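Copper-containing nitrite reductase (Thermus scotoductus, PDB 6HBE) probably reduces nitrite to nitric oxide with electrons from a cytochrome c, working as a homotrimer of copper-binding cupredoxin domains. Local coordinates at residues C[39-44]-C[161-166]; C[71-76]-C[123-128]; C[356-361]-C[390-395]; C[403-408]-C[414-419]; C[425-428]-C[434-437]. One frame throughout, in Å; residues are numbered along the deposited sequence.

Interactions 1, 2 and 3 are buried, interaction 5 is partly buried, and interaction 4 includes exposed residues. Interaction 1 (39-44 with 161-166) is mainly apolar, without hydrogen bonds, and joins sheets of two cupredoxin domains; through Phe44 and Gly128 it touches interaction 2, where two histidines share a copper ion. Interactions 3 and 5, their centres about 4 Å apart, meet at a second copper in the C-terminal domain: the first supplies a histidine, the second a hairpin with a cysteine and a methionine. Interaction 4 adjoins interaction 3 by backbone bonds and contains aromatic and aliphatic packing without metal or cross-segment hydrogen bonds.

Interaction 1 (C[39-44]-C[161-166]); sequences VYLRGF and SEAYAS
Leu41 pushes one branch of its isobutyl group against the methyl of Ala163, with CD2 3.8 Å from Ala163 CB. The side chain extends from its strand with CG anti to the backbone N (chi1 175°), which carries both methyls across to the other segment. Its second branch points at the backbone beyond Ala163, and CD1 stays 4.5 Å from Tyr164 O. That carbonyl oxygen is buried and has no hydrogen-bonding partner in the model, so an aliphatic methyl is what it meets here. No hydrogen bond links the two segments; the contact is small and mainly apolar, a single leucine resting on an alanine. Val311 packs on Leu41 and Met179 on Ala163, so the pair belongs to a broader apolar layer.

The phenol of Tyr164 leads away from Leu41. Its OH is a donor to Glu162 OE1, which lies at the ring edge and in the ring plane; the modelled separation of 2.5 Å is very short. Asn210 and Leu211 also bind this polar cluster, and Phe170 meets the Tyr164 ring edge-to-face. At the far end of the other segment, Phe44 N is probably hydrogen-bonded to Gly128 O, which ties strand 39-46 to the turn after a copper-binding helix. Strand 39-46 and strand 154-163 lie in different sheets, one in each of two successive cupredoxin domains, and the leucine-alanine contact is part of the interdomain packing expected of copper nitrite reductases.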
# COMPACT_ATOMS: atom_id res chain seq x y z
N VAL C 39 -17.86 -19.28 1.70
CA VAL C 39 -17.06 -18.27 2.45
C VAL C 39 -17.97 -17.12 2.90
O VAL C 39 -18.53 -16.40 2.07
CB VAL C 39 -15.89 -17.71 1.62
CG1 VAL C 39 -15.10 -16.67 2.42
CG2 VAL C 39 -14.97 -18.85 1.19
N TYR C 40 -18.14 -16.98 4.22
CA TYR C 40 -19.04 -16.01 4.82
C TYR C 40 -18.30 -14.93 5.58
O TYR C 40 -17.34 -15.23 6.24
CB TYR C 40 -20.03 -16.71 5.76
CG TYR C 40 -20.88 -17.70 5.01
CD1 TYR C 40 -20.41 -18.99 4.78
CD2 TYR C 40 -22.11 -17.33 4.48
CE1 TYR C 40 -21.17 -19.91 4.07
CE2 TYR C 40 -22.88 -18.25 3.77
CZ TYR C 40 -22.39 -19.55 3.58
OH TYR C 40 -23.11 -20.49 2.88
N LEU C 41 -18.79 -13.69 5.47
CA LEU C 41 -18.21 -12.50 6.10
C LEU C 41 -19.23 -11.85 7.03
O LEU C 41 -20.31 -11.45 6.58
CB LEU C 41 -17.86 -11.48 4.99
CG LEU C 41 -17.34 -10.10 5.41
CD1 LEU C 41 -16.03 -10.22 6.16
CD2 LEU C 41 -17.16 -9.18 4.20
N ARG C 42 -18.87 -11.68 8.30
CA ARG C 42 -19.70 -10.95 9.27
C ARG C 42 -19.33 -9.49 9.27
O ARG C 42 -18.15 -9.16 9.24
CB ARG C 42 -19.51 -11.46 10.70
CG ARG C 42 -19.92 -12.92 10.92
CD ARG C 42 -20.17 -13.18 12.40
NE ARG C 42 -19.87 -14.57 12.70
CZ ARG C 42 -20.75 -15.56 12.88
NH1 ARG C 42 -20.28 -16.78 13.13
NH2 ARG C 42 -22.08 -15.35 12.84
N GLY C 43 -20.34 -8.63 9.34
CA GLY C 43 -20.13 -7.19 9.40
C GLY C 43 -21.39 -6.40 9.65
O GLY C 43 -22.30 -6.87 10.32
N PHE C 44 -21.43 -5.18 9.13
CA PHE C 44 -22.58 -4.30 9.21
C PHE C 44 -23.04 -3.95 7.80
O PHE C 44 -22.22 -3.90 6.87
CB PHE C 44 -22.21 -2.98 9.92
CG PHE C 44 -21.74 -3.13 11.35
CD1 PHE C 44 -22.60 -3.63 12.34
CD2 PHE C 44 -20.46 -2.70 11.74
CE1 PHE C 44 -22.18 -3.77 13.67
CE2 PHE C 44 -20.03 -2.83 13.07
CZ PHE C 44 -20.89 -3.37 14.03
N SER C 161 -14.72 -2.93 -3.64
CA SER C 161 -14.57 -2.84 -2.17
C SER C 161 -13.74 -4.01 -1.64
O SER C 161 -13.60 -5.04 -2.30
CB SER C 161 -15.95 -2.81 -1.48
OG SER C 161 -16.64 -4.05 -1.58
N GLU C 162 -13.21 -3.81 -0.43
CA GLU C 162 -12.30 -4.74 0.25
C GLU C 162 -12.96 -5.40 1.44
O GLU C 162 -13.87 -4.82 2.03
CB GLU C 162 -11.04 -3.97 0.75
CG GLU C 162 -10.24 -3.26 -0.35
CD GLU C 162 -9.62 -1.93 0.06
OE1 GLU C 162 -9.34 -1.67 1.30
OE2 GLU C 162 -9.44 -1.08 -0.88
N ALA C 163 -12.51 -6.61 1.80
CA ALA C 163 -12.91 -7.27 3.03
C ALA C 163 -11.68 -7.60 3.85
O ALA C 163 -10.66 -7.95 3.26
CB ALA C 163 -13.70 -8.55 2.75
N TYR C 164 -11.79 -7.49 5.19
CA TYR C 164 -10.66 -7.69 6.12
C TYR C 164 -10.90 -8.82 7.13
O TYR C 164 -12.03 -8.96 7.68
CB TYR C 164 -10.33 -6.37 6.83
CG TYR C 164 -9.70 -5.37 5.88
CD1 TYR C 164 -10.50 -4.51 5.11
CD2 TYR C 164 -8.31 -5.31 5.70
CE1 TYR C 164 -9.94 -3.65 4.18
CE2 TYR C 164 -7.72 -4.44 4.77
CZ TYR C 164 -8.55 -3.61 4.01
OH TYR C 164 -7.99 -2.77 3.08
N ALA C 165 -9.83 -9.57 7.41
CA ALA C 165 -9.83 -10.63 8.43
C ALA C 165 -9.66 -10.13 9.88
O ALA C 165 -9.97 -10.86 10.84
CB ALA C 165 -8.76 -11.65 8.15
N SER C 166 -9.14 -8.92 10.04
CA SER C 166 -8.86 -8.37 11.38
C SER C 166 -8.66 -6.89 11.31
O SER C 166 -8.35 -6.36 10.25
CB SER C 166 -7.64 -9.01 12.00
OG SER C 166 -6.46 -8.74 11.25

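Interaction 2 (C[71-76]-C[123-128]); sequences DNVTHG and MAHTMG. With CU (copper (II) ion), chain N.
The imidazole of His125 receives His75 ND1 at its edge, close to its own plane, while the ring of Phe44 stacks against it. Phe44 also meets the His75 ring, there edge-to-face. The two imidazoles are turned 67° from each other and their side chains cross at about a right angle. The ND1 atoms, 3.1 Å apart, are not hydrogen-bonded but are adjacent ligands of one copper ion, 2.1 Å from His75 ND1 and 2.0 Å from His125 ND1. In both residues CG lies beside the backbone N and anti to the carbonyl carbon (chi1 -69° in His75, -74° in His125), which, with the ring turn about chi2, points ND1 at the metal. Thr74 O, buried and without a hydrogen-bonding partner in the model, lies 3.3 Å from His125 CE1, and Val73 CG2 approaches the same carbon more loosely.

Each ring is held at its far nitrogen as well. His75 NE2 donates to Asp71 OD2 at 2.9 Å, nearly straight and in the ring plane, using the anti lone pair of a carboxylate oxygen that also binds Ser30. His125 NE2 is hydrogen-bonded to Glu385 OE1. Cys115 and Gln130 complete the copper site, the His-Cys-His set with an added ligand characteristic of type 1 copper. Ring rotation is probably restricted by the metal bond at ND1 and the hydrogen bond at NE2, and the carboxylates probably strengthen donation to copper.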
# COMPACT_ATOMS: atom_id res chain seq x y z
N ASP C 71 -30.27 -2.02 14.52
CA ASP C 71 -29.25 -2.78 15.25
C ASP C 71 -29.27 -2.45 16.76
O ASP C 71 -29.97 -1.55 17.18
CB ASP C 71 -27.86 -2.42 14.69
CG ASP C 71 -26.84 -3.54 14.81
OD1 ASP C 71 -27.16 -4.64 15.32
OD2 ASP C 71 -25.69 -3.32 14.36
N ASN C 72 -28.45 -3.17 17.53
CA ASN C 72 -28.20 -2.92 18.97
C ASN C 72 -27.02 -1.99 19.30
O ASN C 72 -26.76 -1.77 20.48
CB ASN C 72 -28.03 -4.27 19.72
CG ASN C 72 -26.84 -5.11 19.21
OD1 ASN C 72 -26.46 -5.02 18.05
ND2 ASN C 72 -26.27 -5.93 20.07
N VAL C 73 -26.31 -1.47 18.28
CA VAL C 73 -25.32 -0.39 18.48
C VAL C 73 -25.65 0.81 17.61
O VAL C 73 -26.43 0.70 16.64
CB VAL C 73 -23.85 -0.83 18.23
CG1 VAL C 73 -23.50 -2.05 19.08
CG2 VAL C 73 -23.56 -1.10 16.75
N THR C 74 -25.06 1.94 17.96
CA THR C 74 -25.21 3.22 17.26
C THR C 74 -24.68 3.14 15.83
O THR C 74 -23.67 2.51 15.62
CB THR C 74 -24.47 4.30 18.04
OG1 THR C 74 -25.10 4.43 19.33
CG2 THR C 74 -24.48 5.67 17.37
N HIS C 75 -25.36 3.81 14.89
CA HIS C 75 -24.93 3.90 13.47
C HIS C 75 -25.17 5.35 13.03
O HIS C 75 -25.37 6.24 13.88
CB HIS C 75 -25.70 2.89 12.59
CG HIS C 75 -25.32 1.46 12.86
ND1 HIS C 75 -24.10 0.95 12.49
CD2 HIS C 75 -26.00 0.45 13.44
CE1 HIS C 75 -24.03 -0.32 12.88
NE2 HIS C 75 -25.17 -0.64 13.46
N GLY C 76 -25.13 5.60 11.74
CA GLY C 76 -25.35 6.93 11.21
C GLY C 76 -25.18 6.92 9.72
O GLY C 76 -25.16 5.85 9.12
N MET C 123 -14.66 5.36 10.41
CA MET C 123 -13.66 4.46 9.80
C MET C 123 -13.93 3.02 10.17
O MET C 123 -13.97 2.14 9.26
CB MET C 123 -12.23 4.87 10.20
CG MET C 123 -11.79 6.24 9.66
SD MET C 123 -12.45 7.70 10.53
CE MET C 123 -11.44 7.69 12.02
N ALA C 124 -14.23 2.74 11.45
CA ALA C 124 -14.39 1.34 11.88
C ALA C 124 -15.63 0.66 11.26
O ALA C 124 -15.56 -0.50 10.82
CB ALA C 124 -14.41 1.21 13.40
N HIS C 125 -16.74 1.37 11.17
CA HIS C 125 -17.97 0.78 10.57
C HIS C 125 -17.91 0.65 9.05
O HIS C 125 -18.43 -0.31 8.49
CB HIS C 125 -19.23 1.58 10.95
CG HIS C 125 -19.67 1.38 12.36
ND1 HIS C 125 -21.00 1.35 12.72
CD2 HIS C 125 -18.96 1.22 13.50
CE1 HIS C 125 -21.09 1.20 14.04
NE2 HIS C 125 -19.87 1.11 14.53
N THR C 126 -17.33 1.63 8.38
CA THR C 126 -17.26 1.60 6.90
C THR C 126 -16.51 0.36 6.43
O THR C 126 -16.97 -0.40 5.54
CB THR C 126 -16.68 2.90 6.35
OG1 THR C 126 -17.58 3.99 6.64
CG2 THR C 126 -16.47 2.81 4.83
N MET C 127 -15.40 0.08 7.08
CA MET C 127 -14.62 -1.12 6.71
C MET C 127 -15.31 -2.46 6.97
O MET C 127 -14.90 -3.47 6.40
CB MET C 127 -13.20 -1.09 7.28
CG MET C 127 -13.05 -1.16 8.77
SD MET C 127 -13.37 -2.80 9.43
CE MET C 127 -12.29 -3.88 8.59
N GLY C 128 -16.36 -2.46 7.80
CA GLY C 128 -17.21 -3.65 8.03
C GLY C 128 -18.33 -3.91 7.03
O GLY C 128 -19.07 -4.87 7.19
CU CU N . -22.53 1.81 11.48

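Interaction 3 (C[356-361]-C[390-395]); sequences NSFYPK and HDAVVI. With CU (copper (II) ion), chain L.
Asn356 and His390 each place CG beside the backbone N and anti to the carbonyl carbon (chi1 -71° and -57°), which brings the amide oxygen of one to the ring edge of the other at a copper site of the C-terminal cupredoxin domain. Asn356 OD1 lies in the plane of the imidazole, 3.3 Å from His390 CE1. The amide itself stands almost upright to that ring, the two planes being 87° apart, so only its oxygen end reaches the histidine. The same oxygen is hydrogen-bonded to His120 NE2, and Asn356 ND2 lies 3.6 Å from Ala124 CB; Asn356 therefore sits where this domain meets the helix that leads to the other type 1 copper.

His390 is fixed from two sides. Its ND1 binds copper at 2.1 Å, and its NE2 is hydrogen-bonded to Asp377 OD2, a carboxylate behind the ring that probably limits its rotation. Cys428, His431 and Met434 complete the ligand set, the combination known from plastocyanin and azurin. Asp391, next to the ligand, starts away from the contact; its carboxylate OD2 is hydrogen-bonded to Ser429 OG.

Farther along the segments, the Phe358 ring reaches the backbone of Asp391 and the methyl of Ala392, with CE1 4.3 Å from Ala392 CB, and the ring of Tyr426 meets it edge-to-face. Ala392 N is bonded to Thr405 OG1, which ties this backbone to the neighbouring loop. Asp391 O, buried with no hydrogen-bonding partner in the model, lies in the Phe358 ring plane, 3.6 Å from CZ at its edge.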
# COMPACT_ATOMS: atom_id res chain seq x y z
N ASN C 356 -11.02 -1.87 16.30
CA ASN C 356 -12.16 -2.49 17.01
C ASN C 356 -12.09 -4.02 16.96
O ASN C 356 -13.07 -4.69 16.60
CB ASN C 356 -13.51 -1.98 16.49
CG ASN C 356 -13.79 -0.53 16.87
OD1 ASN C 356 -12.92 0.22 17.32
ND2 ASN C 356 -15.04 -0.13 16.72
N SER C 357 -10.91 -4.55 17.28
CA SER C 357 -10.69 -5.99 17.37
C SER C 357 -9.58 -6.29 18.34
O SER C 357 -8.83 -5.40 18.72
CB SER C 357 -10.40 -6.61 15.99
OG SER C 357 -9.08 -6.37 15.52
N PHE C 358 -9.46 -7.57 18.73
CA PHE C 358 -8.37 -8.04 19.57
C PHE C 358 -7.42 -8.89 18.73
O PHE C 358 -7.86 -9.77 18.02
CB PHE C 358 -8.87 -8.87 20.78
CG PHE C 358 -9.78 -8.11 21.72
CD1 PHE C 358 -9.26 -7.20 22.61
CD2 PHE C 358 -11.17 -8.31 21.69
CE1 PHE C 358 -10.09 -6.50 23.48
CE2 PHE C 358 -12.01 -7.62 22.55
CZ PHE C 358 -11.47 -6.71 23.45
N TYR C 359 -6.11 -8.63 18.85
CA TYR C 359 -5.07 -9.33 18.07
C TYR C 359 -3.92 -9.82 18.94
O TYR C 359 -3.23 -9.01 19.54
CB TYR C 359 -4.51 -8.41 16.96
CG TYR C 359 -3.54 -9.10 16.03
CD1 TYR C 359 -4.00 -10.00 15.07
CD2 TYR C 359 -2.18 -8.90 16.14
CE1 TYR C 359 -3.11 -10.66 14.23
CE2 TYR C 359 -1.29 -9.56 15.30
CZ TYR C 359 -1.77 -10.43 14.34
OH TYR C 359 -0.88 -11.07 13.51
N PRO C 360 -3.69 -11.13 19.02
CA PRO C 360 -4.40 -12.20 18.31
C PRO C 360 -5.82 -12.45 18.86
O PRO C 360 -6.11 -12.11 20.02
CB PRO C 360 -3.48 -13.41 18.55
CG PRO C 360 -2.83 -13.13 19.86
CD PRO C 360 -2.70 -11.64 19.98
N LYS C 361 -6.71 -12.98 18.00
CA LYS C 361 -8.09 -13.30 18.40
C LYS C 361 -8.18 -14.39 19.50
O LYS C 361 -9.02 -14.29 20.41
CB LYS C 361 -8.93 -13.74 17.19
CG LYS C 361 -9.21 -12.62 16.17
CD LYS C 361 -9.88 -13.16 14.91
CE LYS C 361 -10.15 -12.08 13.83
NZ LYS C 361 -10.92 -10.91 14.35
N HIS C 390 -11.14 1.26 24.52
CA HIS C 390 -11.56 -0.13 24.69
C HIS C 390 -11.26 -0.64 26.09
O HIS C 390 -10.33 -0.15 26.76
CB HIS C 390 -10.82 -1.08 23.73
CG HIS C 390 -10.98 -0.71 22.30
ND1 HIS C 390 -12.19 -0.78 21.65
CD2 HIS C 390 -10.09 -0.21 21.40
CE1 HIS C 390 -12.04 -0.36 20.41
NE2 HIS C 390 -10.78 -0.01 20.23
N ASP C 391 -12.02 -1.68 26.48
CA ASP C 391 -11.68 -2.51 27.63
C ASP C 391 -11.79 -3.96 27.22
O ASP C 391 -12.11 -4.28 26.04
CB ASP C 391 -12.55 -2.14 28.88
CG ASP C 391 -14.07 -2.44 28.70
OD1 ASP C 391 -14.48 -3.26 27.85
OD2 ASP C 391 -14.87 -1.88 29.49
N ALA C 392 -11.51 -4.86 28.16
CA ALA C 392 -11.73 -6.28 27.95
C ALA C 392 -12.45 -6.83 29.20
O ALA C 392 -11.92 -6.66 30.30
CB ALA C 392 -10.40 -7.00 27.75
N VAL C 393 -13.62 -7.45 29.02
CA VAL C 393 -14.49 -7.96 30.12
C VAL C 393 -14.93 -9.41 29.81
O VAL C 393 -15.53 -9.70 28.76
CB VAL C 393 -15.74 -7.06 30.35
CG1 VAL C 393 -15.36 -5.59 30.46
CG2 VAL C 393 -16.79 -7.19 29.25
N VAL C 394 -14.59 -10.36 30.69
CA VAL C 394 -14.97 -11.75 30.47
C VAL C 394 -16.50 -11.90 30.57
O VAL C 394 -17.13 -11.36 31.50
CB VAL C 394 -14.27 -12.69 31.45
CG1 VAL C 394 -14.80 -14.12 31.32
CG2 VAL C 394 -12.78 -12.68 31.20
N ILE C 395 -17.08 -12.62 29.60
CA ILE C 395 -18.52 -12.92 29.61
C ILE C 395 -18.88 -14.42 29.53
O ILE C 395 -20.06 -14.76 29.53
CB ILE C 395 -19.28 -12.13 28.52
CG1 ILE C 395 -18.73 -12.43 27.11
CG2 ILE C 395 -19.22 -10.64 28.82
CD1 ILE C 395 -19.79 -12.54 26.05
CU CU L . -14.08 -1.32 22.25

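Interaction 4 (C[403-408]-C[414-419]); sequences FVTPKL and YRITFT
Phe403, Ile416 and Phe418 form the inward cluster of this contact, Ile416 and Phe418 both meeting the Phe403 ring from the same side. Phe403 takes the rotamer with CG between the backbone N and the carbonyl carbon (chi1 58°), a crowded position that turns the ring towards the strand. Ile416 CD1 approaches it off-centre, 4.1 Å from the ring centroid, while CG2 of the same isoleucine covers one face of Phe418. Phe403 CE2 meets Phe418 at its edge, in the ring plane, 3.7 Å from CZ, the two rings being turned 76° apart. Ile438 packs on Phe403 and Val440 on Phe418.

Tyr414 with Pro406 packs just as closely, yet on the solvent side, beside the exposed Pro406 and Val404. Pro406 CD sits over a face of Tyr414, 3.5 Å from the centroid and only 15° off the ring normal, a CH-pi contact. Thr405 CG2 flanks the ring at CD2 (3.6 Å), whereas Leu408 CD2 reaches Tyr414 CB at 4.3 Å. An alanine in place of Tyr414 would remove the ring, and Pro406 and the Thr405 methyl would probably be left without their support, with a gap opened between loop and strand.

Thr405 OG1 donates to Pro406 O at 2.8 Å, bracing the loop, which backbone bonds join to Val394 and His390. The loop thus runs along strand 413-417, an outermost strand of its sheet, and closes one edge of the two-sheet beta-sandwich of the plastocyanin-like cupredoxin domain.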
# COMPACT_ATOMS: atom_id res chain seq x y z
N PHE C 403 -11.78 -11.63 34.48
CA PHE C 403 -11.10 -10.34 34.60
C PHE C 403 -11.91 -9.24 33.95
O PHE C 403 -12.84 -9.51 33.16
CB PHE C 403 -9.67 -10.40 34.02
CG PHE C 403 -9.61 -10.83 32.55
CD1 PHE C 403 -9.77 -9.88 31.51
CD2 PHE C 403 -9.37 -12.15 32.20
CE1 PHE C 403 -9.72 -10.27 30.18
CE2 PHE C 403 -9.30 -12.54 30.86
CZ PHE C 403 -9.48 -11.59 29.85
N VAL C 404 -11.60 -8.01 34.36
CA VAL C 404 -12.13 -6.80 33.75
C VAL C 404 -10.99 -5.78 33.76
O VAL C 404 -10.37 -5.56 34.81
CB VAL C 404 -13.45 -6.28 34.42
CG1 VAL C 404 -13.27 -5.89 35.88
CG2 VAL C 404 -14.03 -5.10 33.64
N THR C 405 -10.66 -5.19 32.59
CA THR C 405 -9.59 -4.22 32.53
C THR C 405 -10.25 -2.88 32.67
O THR C 405 -11.45 -2.76 32.41
CB THR C 405 -8.78 -4.24 31.19
OG1 THR C 405 -9.57 -3.63 30.15
CG2 THR C 405 -8.40 -5.65 30.82
N PRO C 406 -9.50 -1.85 33.06
CA PRO C 406 -9.97 -0.47 32.85
C PRO C 406 -10.20 -0.12 31.36
O PRO C 406 -9.79 -0.85 30.47
CB PRO C 406 -8.83 0.41 33.43
CG PRO C 406 -7.80 -0.51 33.99
CD PRO C 406 -8.14 -1.92 33.63
N LYS C 407 -10.86 1.01 31.11
CA LYS C 407 -11.01 1.51 29.74
C LYS C 407 -9.71 2.25 29.35
O LYS C 407 -9.29 3.18 30.01
CB LYS C 407 -12.24 2.39 29.61
CG LYS C 407 -13.53 1.56 29.72
CD LYS C 407 -14.75 2.42 29.91
CE LYS C 407 -15.98 1.56 30.20
NZ LYS C 407 -17.21 2.40 30.11
N LEU C 408 -9.05 1.76 28.31
CA LEU C 408 -7.71 2.24 27.92
C LEU C 408 -7.82 3.23 26.76
O LEU C 408 -8.52 2.95 25.76
CB LEU C 408 -6.86 1.06 27.49
CG LEU C 408 -6.65 -0.06 28.53
CD1 LEU C 408 -5.77 -1.15 27.93
CD2 LEU C 408 -6.02 0.48 29.81
N TYR C 414 -2.52 -2.55 30.25
CA TYR C 414 -2.98 -3.23 31.49
C TYR C 414 -2.49 -4.67 31.51
O TYR C 414 -2.73 -5.41 30.55
CB TYR C 414 -4.50 -3.17 31.62
CG TYR C 414 -5.03 -3.71 32.95
CD1 TYR C 414 -4.91 -2.97 34.13
CD2 TYR C 414 -5.66 -4.95 33.01
CE1 TYR C 414 -5.39 -3.47 35.34
CE2 TYR C 414 -6.15 -5.46 34.20
CZ TYR C 414 -6.01 -4.72 35.35
OH TYR C 414 -6.50 -5.24 36.51
N ARG C 415 -1.84 -5.06 32.62
CA ARG C 415 -1.26 -6.39 32.79
C ARG C 415 -2.08 -7.31 33.73
O ARG C 415 -2.67 -6.86 34.73
CB ARG C 415 0.17 -6.28 33.31
CG ARG C 415 1.16 -5.83 32.25
CD ARG C 415 2.59 -5.80 32.73
NE ARG C 415 3.49 -5.26 31.70
CZ ARG C 415 4.82 -5.30 31.75
NH1 ARG C 415 5.46 -5.86 32.78
NH2 ARG C 415 5.54 -4.76 30.75
N ILE C 416 -2.13 -8.59 33.35
CA ILE C 416 -2.80 -9.65 34.10
C ILE C 416 -1.89 -10.87 34.09
O ILE C 416 -1.44 -11.30 33.03
CB ILE C 416 -4.14 -10.06 33.45
CG1 ILE C 416 -5.11 -8.89 33.46
CG2 ILE C 416 -4.74 -11.27 34.17
CD1 ILE C 416 -6.30 -9.11 32.53
N THR C 417 -1.63 -11.44 35.27
CA THR C 417 -0.84 -12.67 35.38
C THR C 417 -1.79 -13.83 35.67
O THR C 417 -2.58 -13.75 36.63
CB THR C 417 0.19 -12.55 36.50
OG1 THR C 417 1.01 -11.39 36.27
CG2 THR C 417 1.09 -13.79 36.59
N PHE C 418 -1.73 -14.88 34.84
CA PHE C 418 -2.59 -16.07 34.96
C PHE C 418 -1.81 -17.21 35.65
O PHE C 418 -0.75 -17.61 35.18
CB PHE C 418 -3.11 -16.51 33.56
CG PHE C 418 -4.09 -15.55 32.94
CD1 PHE C 418 -5.44 -15.63 33.24
CD2 PHE C 418 -3.65 -14.57 32.06
CE1 PHE C 418 -6.35 -14.73 32.68
CE2 PHE C 418 -4.55 -13.67 31.51
CZ PHE C 418 -5.90 -13.76 31.80
N THR C 419 -2.31 -17.69 36.79
CA THR C 419 -1.62 -18.72 37.61
C THR C 419 -2.23 -20.14 37.58
O THR C 419 -1.60 -21.10 38.04
CB THR C 419 -1.57 -18.29 39.10
OG1 THR C 419 -2.90 -18.19 39.62
CG2 THR C 419 -0.83 -16.94 39.26

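Interaction 5 (C[425-428]-C[434-437]); sequences VYIC and MKGI. With CU (copper (II) ion), chain L.
Gly436 O is held by Tyr426 N in a nearly straight bond of 2.9 Å and approached by Val425 CA at 3.5 Å in a CH...O contact. The return bond, Gly436 N to Tyr426 O at 3.0 Å, completes this antiparallel hydrogen-bonded pair. Tyr426 has CG between the backbone N and the carbonyl carbon (chi1 63°), which folds the phenol back over its cross-strand partner: Gly436 CA lies 4.0 Å from the ring centroid, over the face, and any beta carbon there would clash with CZ. A water bonded to the phenol OH donates to Ile437 O at 3.0 Å. A serine replacing Tyr426 is likely to leave the Gly436 backbone uncovered by a ring, Phe358 without its edge-to-face partner, and the water without the phenol OH.

On the other face, Val425 CG1 lies beside Lys435 CD (3.7 Å), and CG2 is nearer Ile437. Towards the metal the pairing fades to a weak Cys428 N to Met434 O bond. Cys428 SG binds copper at 2.3 Å, and Met434 SD stands 3.0 Å from the ion. Two strands joined by a short loop bearing cysteine, histidine and methionine form the ligand hairpin of a cupredoxin type 1 copper site.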
# COMPACT_ATOMS: atom_id res chain seq x y z
N VAL C 425 -13.92 -16.36 27.34
CA VAL C 425 -14.30 -15.54 26.20
C VAL C 425 -14.54 -14.15 26.76
O VAL C 425 -15.25 -14.01 27.75
CB VAL C 425 -15.59 -16.05 25.51
CG1 VAL C 425 -15.90 -15.24 24.25
CG2 VAL C 425 -15.47 -17.53 25.19
N TYR C 426 -13.93 -13.12 26.14
CA TYR C 426 -14.09 -11.74 26.58
C TYR C 426 -14.56 -10.84 25.43
O TYR C 426 -14.37 -11.17 24.25
CB TYR C 426 -12.80 -11.20 27.24
CG TYR C 426 -11.59 -11.13 26.32
CD1 TYR C 426 -10.78 -12.25 26.10
CD2 TYR C 426 -11.25 -9.95 25.66
CE1 TYR C 426 -9.68 -12.19 25.24
CE2 TYR C 426 -10.15 -9.89 24.79
CZ TYR C 426 -9.38 -11.00 24.57
OH TYR C 426 -8.26 -10.95 23.72
N ILE C 427 -15.21 -9.74 25.80
CA ILE C 427 -15.63 -8.69 24.86
C ILE C 427 -15.12 -7.35 25.31
O ILE C 427 -14.59 -7.20 26.42
CB ILE C 427 -17.18 -8.63 24.65
CG1 ILE C 427 -17.93 -8.26 25.95
CG2 ILE C 427 -17.71 -9.95 24.11
CD1 ILE C 427 -19.43 -8.10 25.79
N CYS C 428 -15.31 -6.34 24.47
CA CYS C 428 -15.26 -4.95 24.91
C CYS C 428 -16.66 -4.48 25.30
O CYS C 428 -17.62 -4.66 24.54
CB CYS C 428 -14.69 -4.08 23.81
SG CYS C 428 -14.70 -2.34 24.19
N MET C 434 -16.86 -6.72 19.52
CA MET C 434 -15.44 -7.10 19.65
C MET C 434 -15.31 -8.29 20.57
O MET C 434 -15.78 -8.23 21.72
CB MET C 434 -14.61 -6.01 20.30
CG MET C 434 -14.45 -4.77 19.46
SD MET C 434 -13.47 -3.47 20.25
CE MET C 434 -11.95 -4.26 20.64
N LYS C 435 -14.63 -9.33 20.13
CA LYS C 435 -14.55 -10.57 20.91
C LYS C 435 -13.23 -11.29 20.76
O LYS C 435 -12.67 -11.38 19.65
CB LYS C 435 -15.70 -11.53 20.53
CG LYS C 435 -15.80 -12.77 21.42
CD LYS C 435 -17.03 -13.64 21.15
CE LYS C 435 -18.32 -12.98 21.62
NZ LYS C 435 -19.49 -13.88 21.42
N GLY C 436 -12.75 -11.85 21.87
CA GLY C 436 -11.52 -12.63 21.90
C GLY C 436 -11.56 -13.75 22.93
O GLY C 436 -12.51 -13.83 23.73
N ILE C 437 -10.53 -14.59 22.90
CA ILE C 437 -10.38 -15.77 23.79
C ILE C 437 -8.98 -15.82 24.37
O ILE C 437 -7.98 -15.60 23.65
CB ILE C 437 -10.66 -17.10 23.04
CG1 ILE C 437 -12.16 -17.23 22.70
CG2 ILE C 437 -10.20 -18.31 23.84
CD1 ILE C 437 -12.50 -18.31 21.71
CU CU L . -14.08 -1.32 22.25
O HOH W 1 -7.02 -12.93 22.73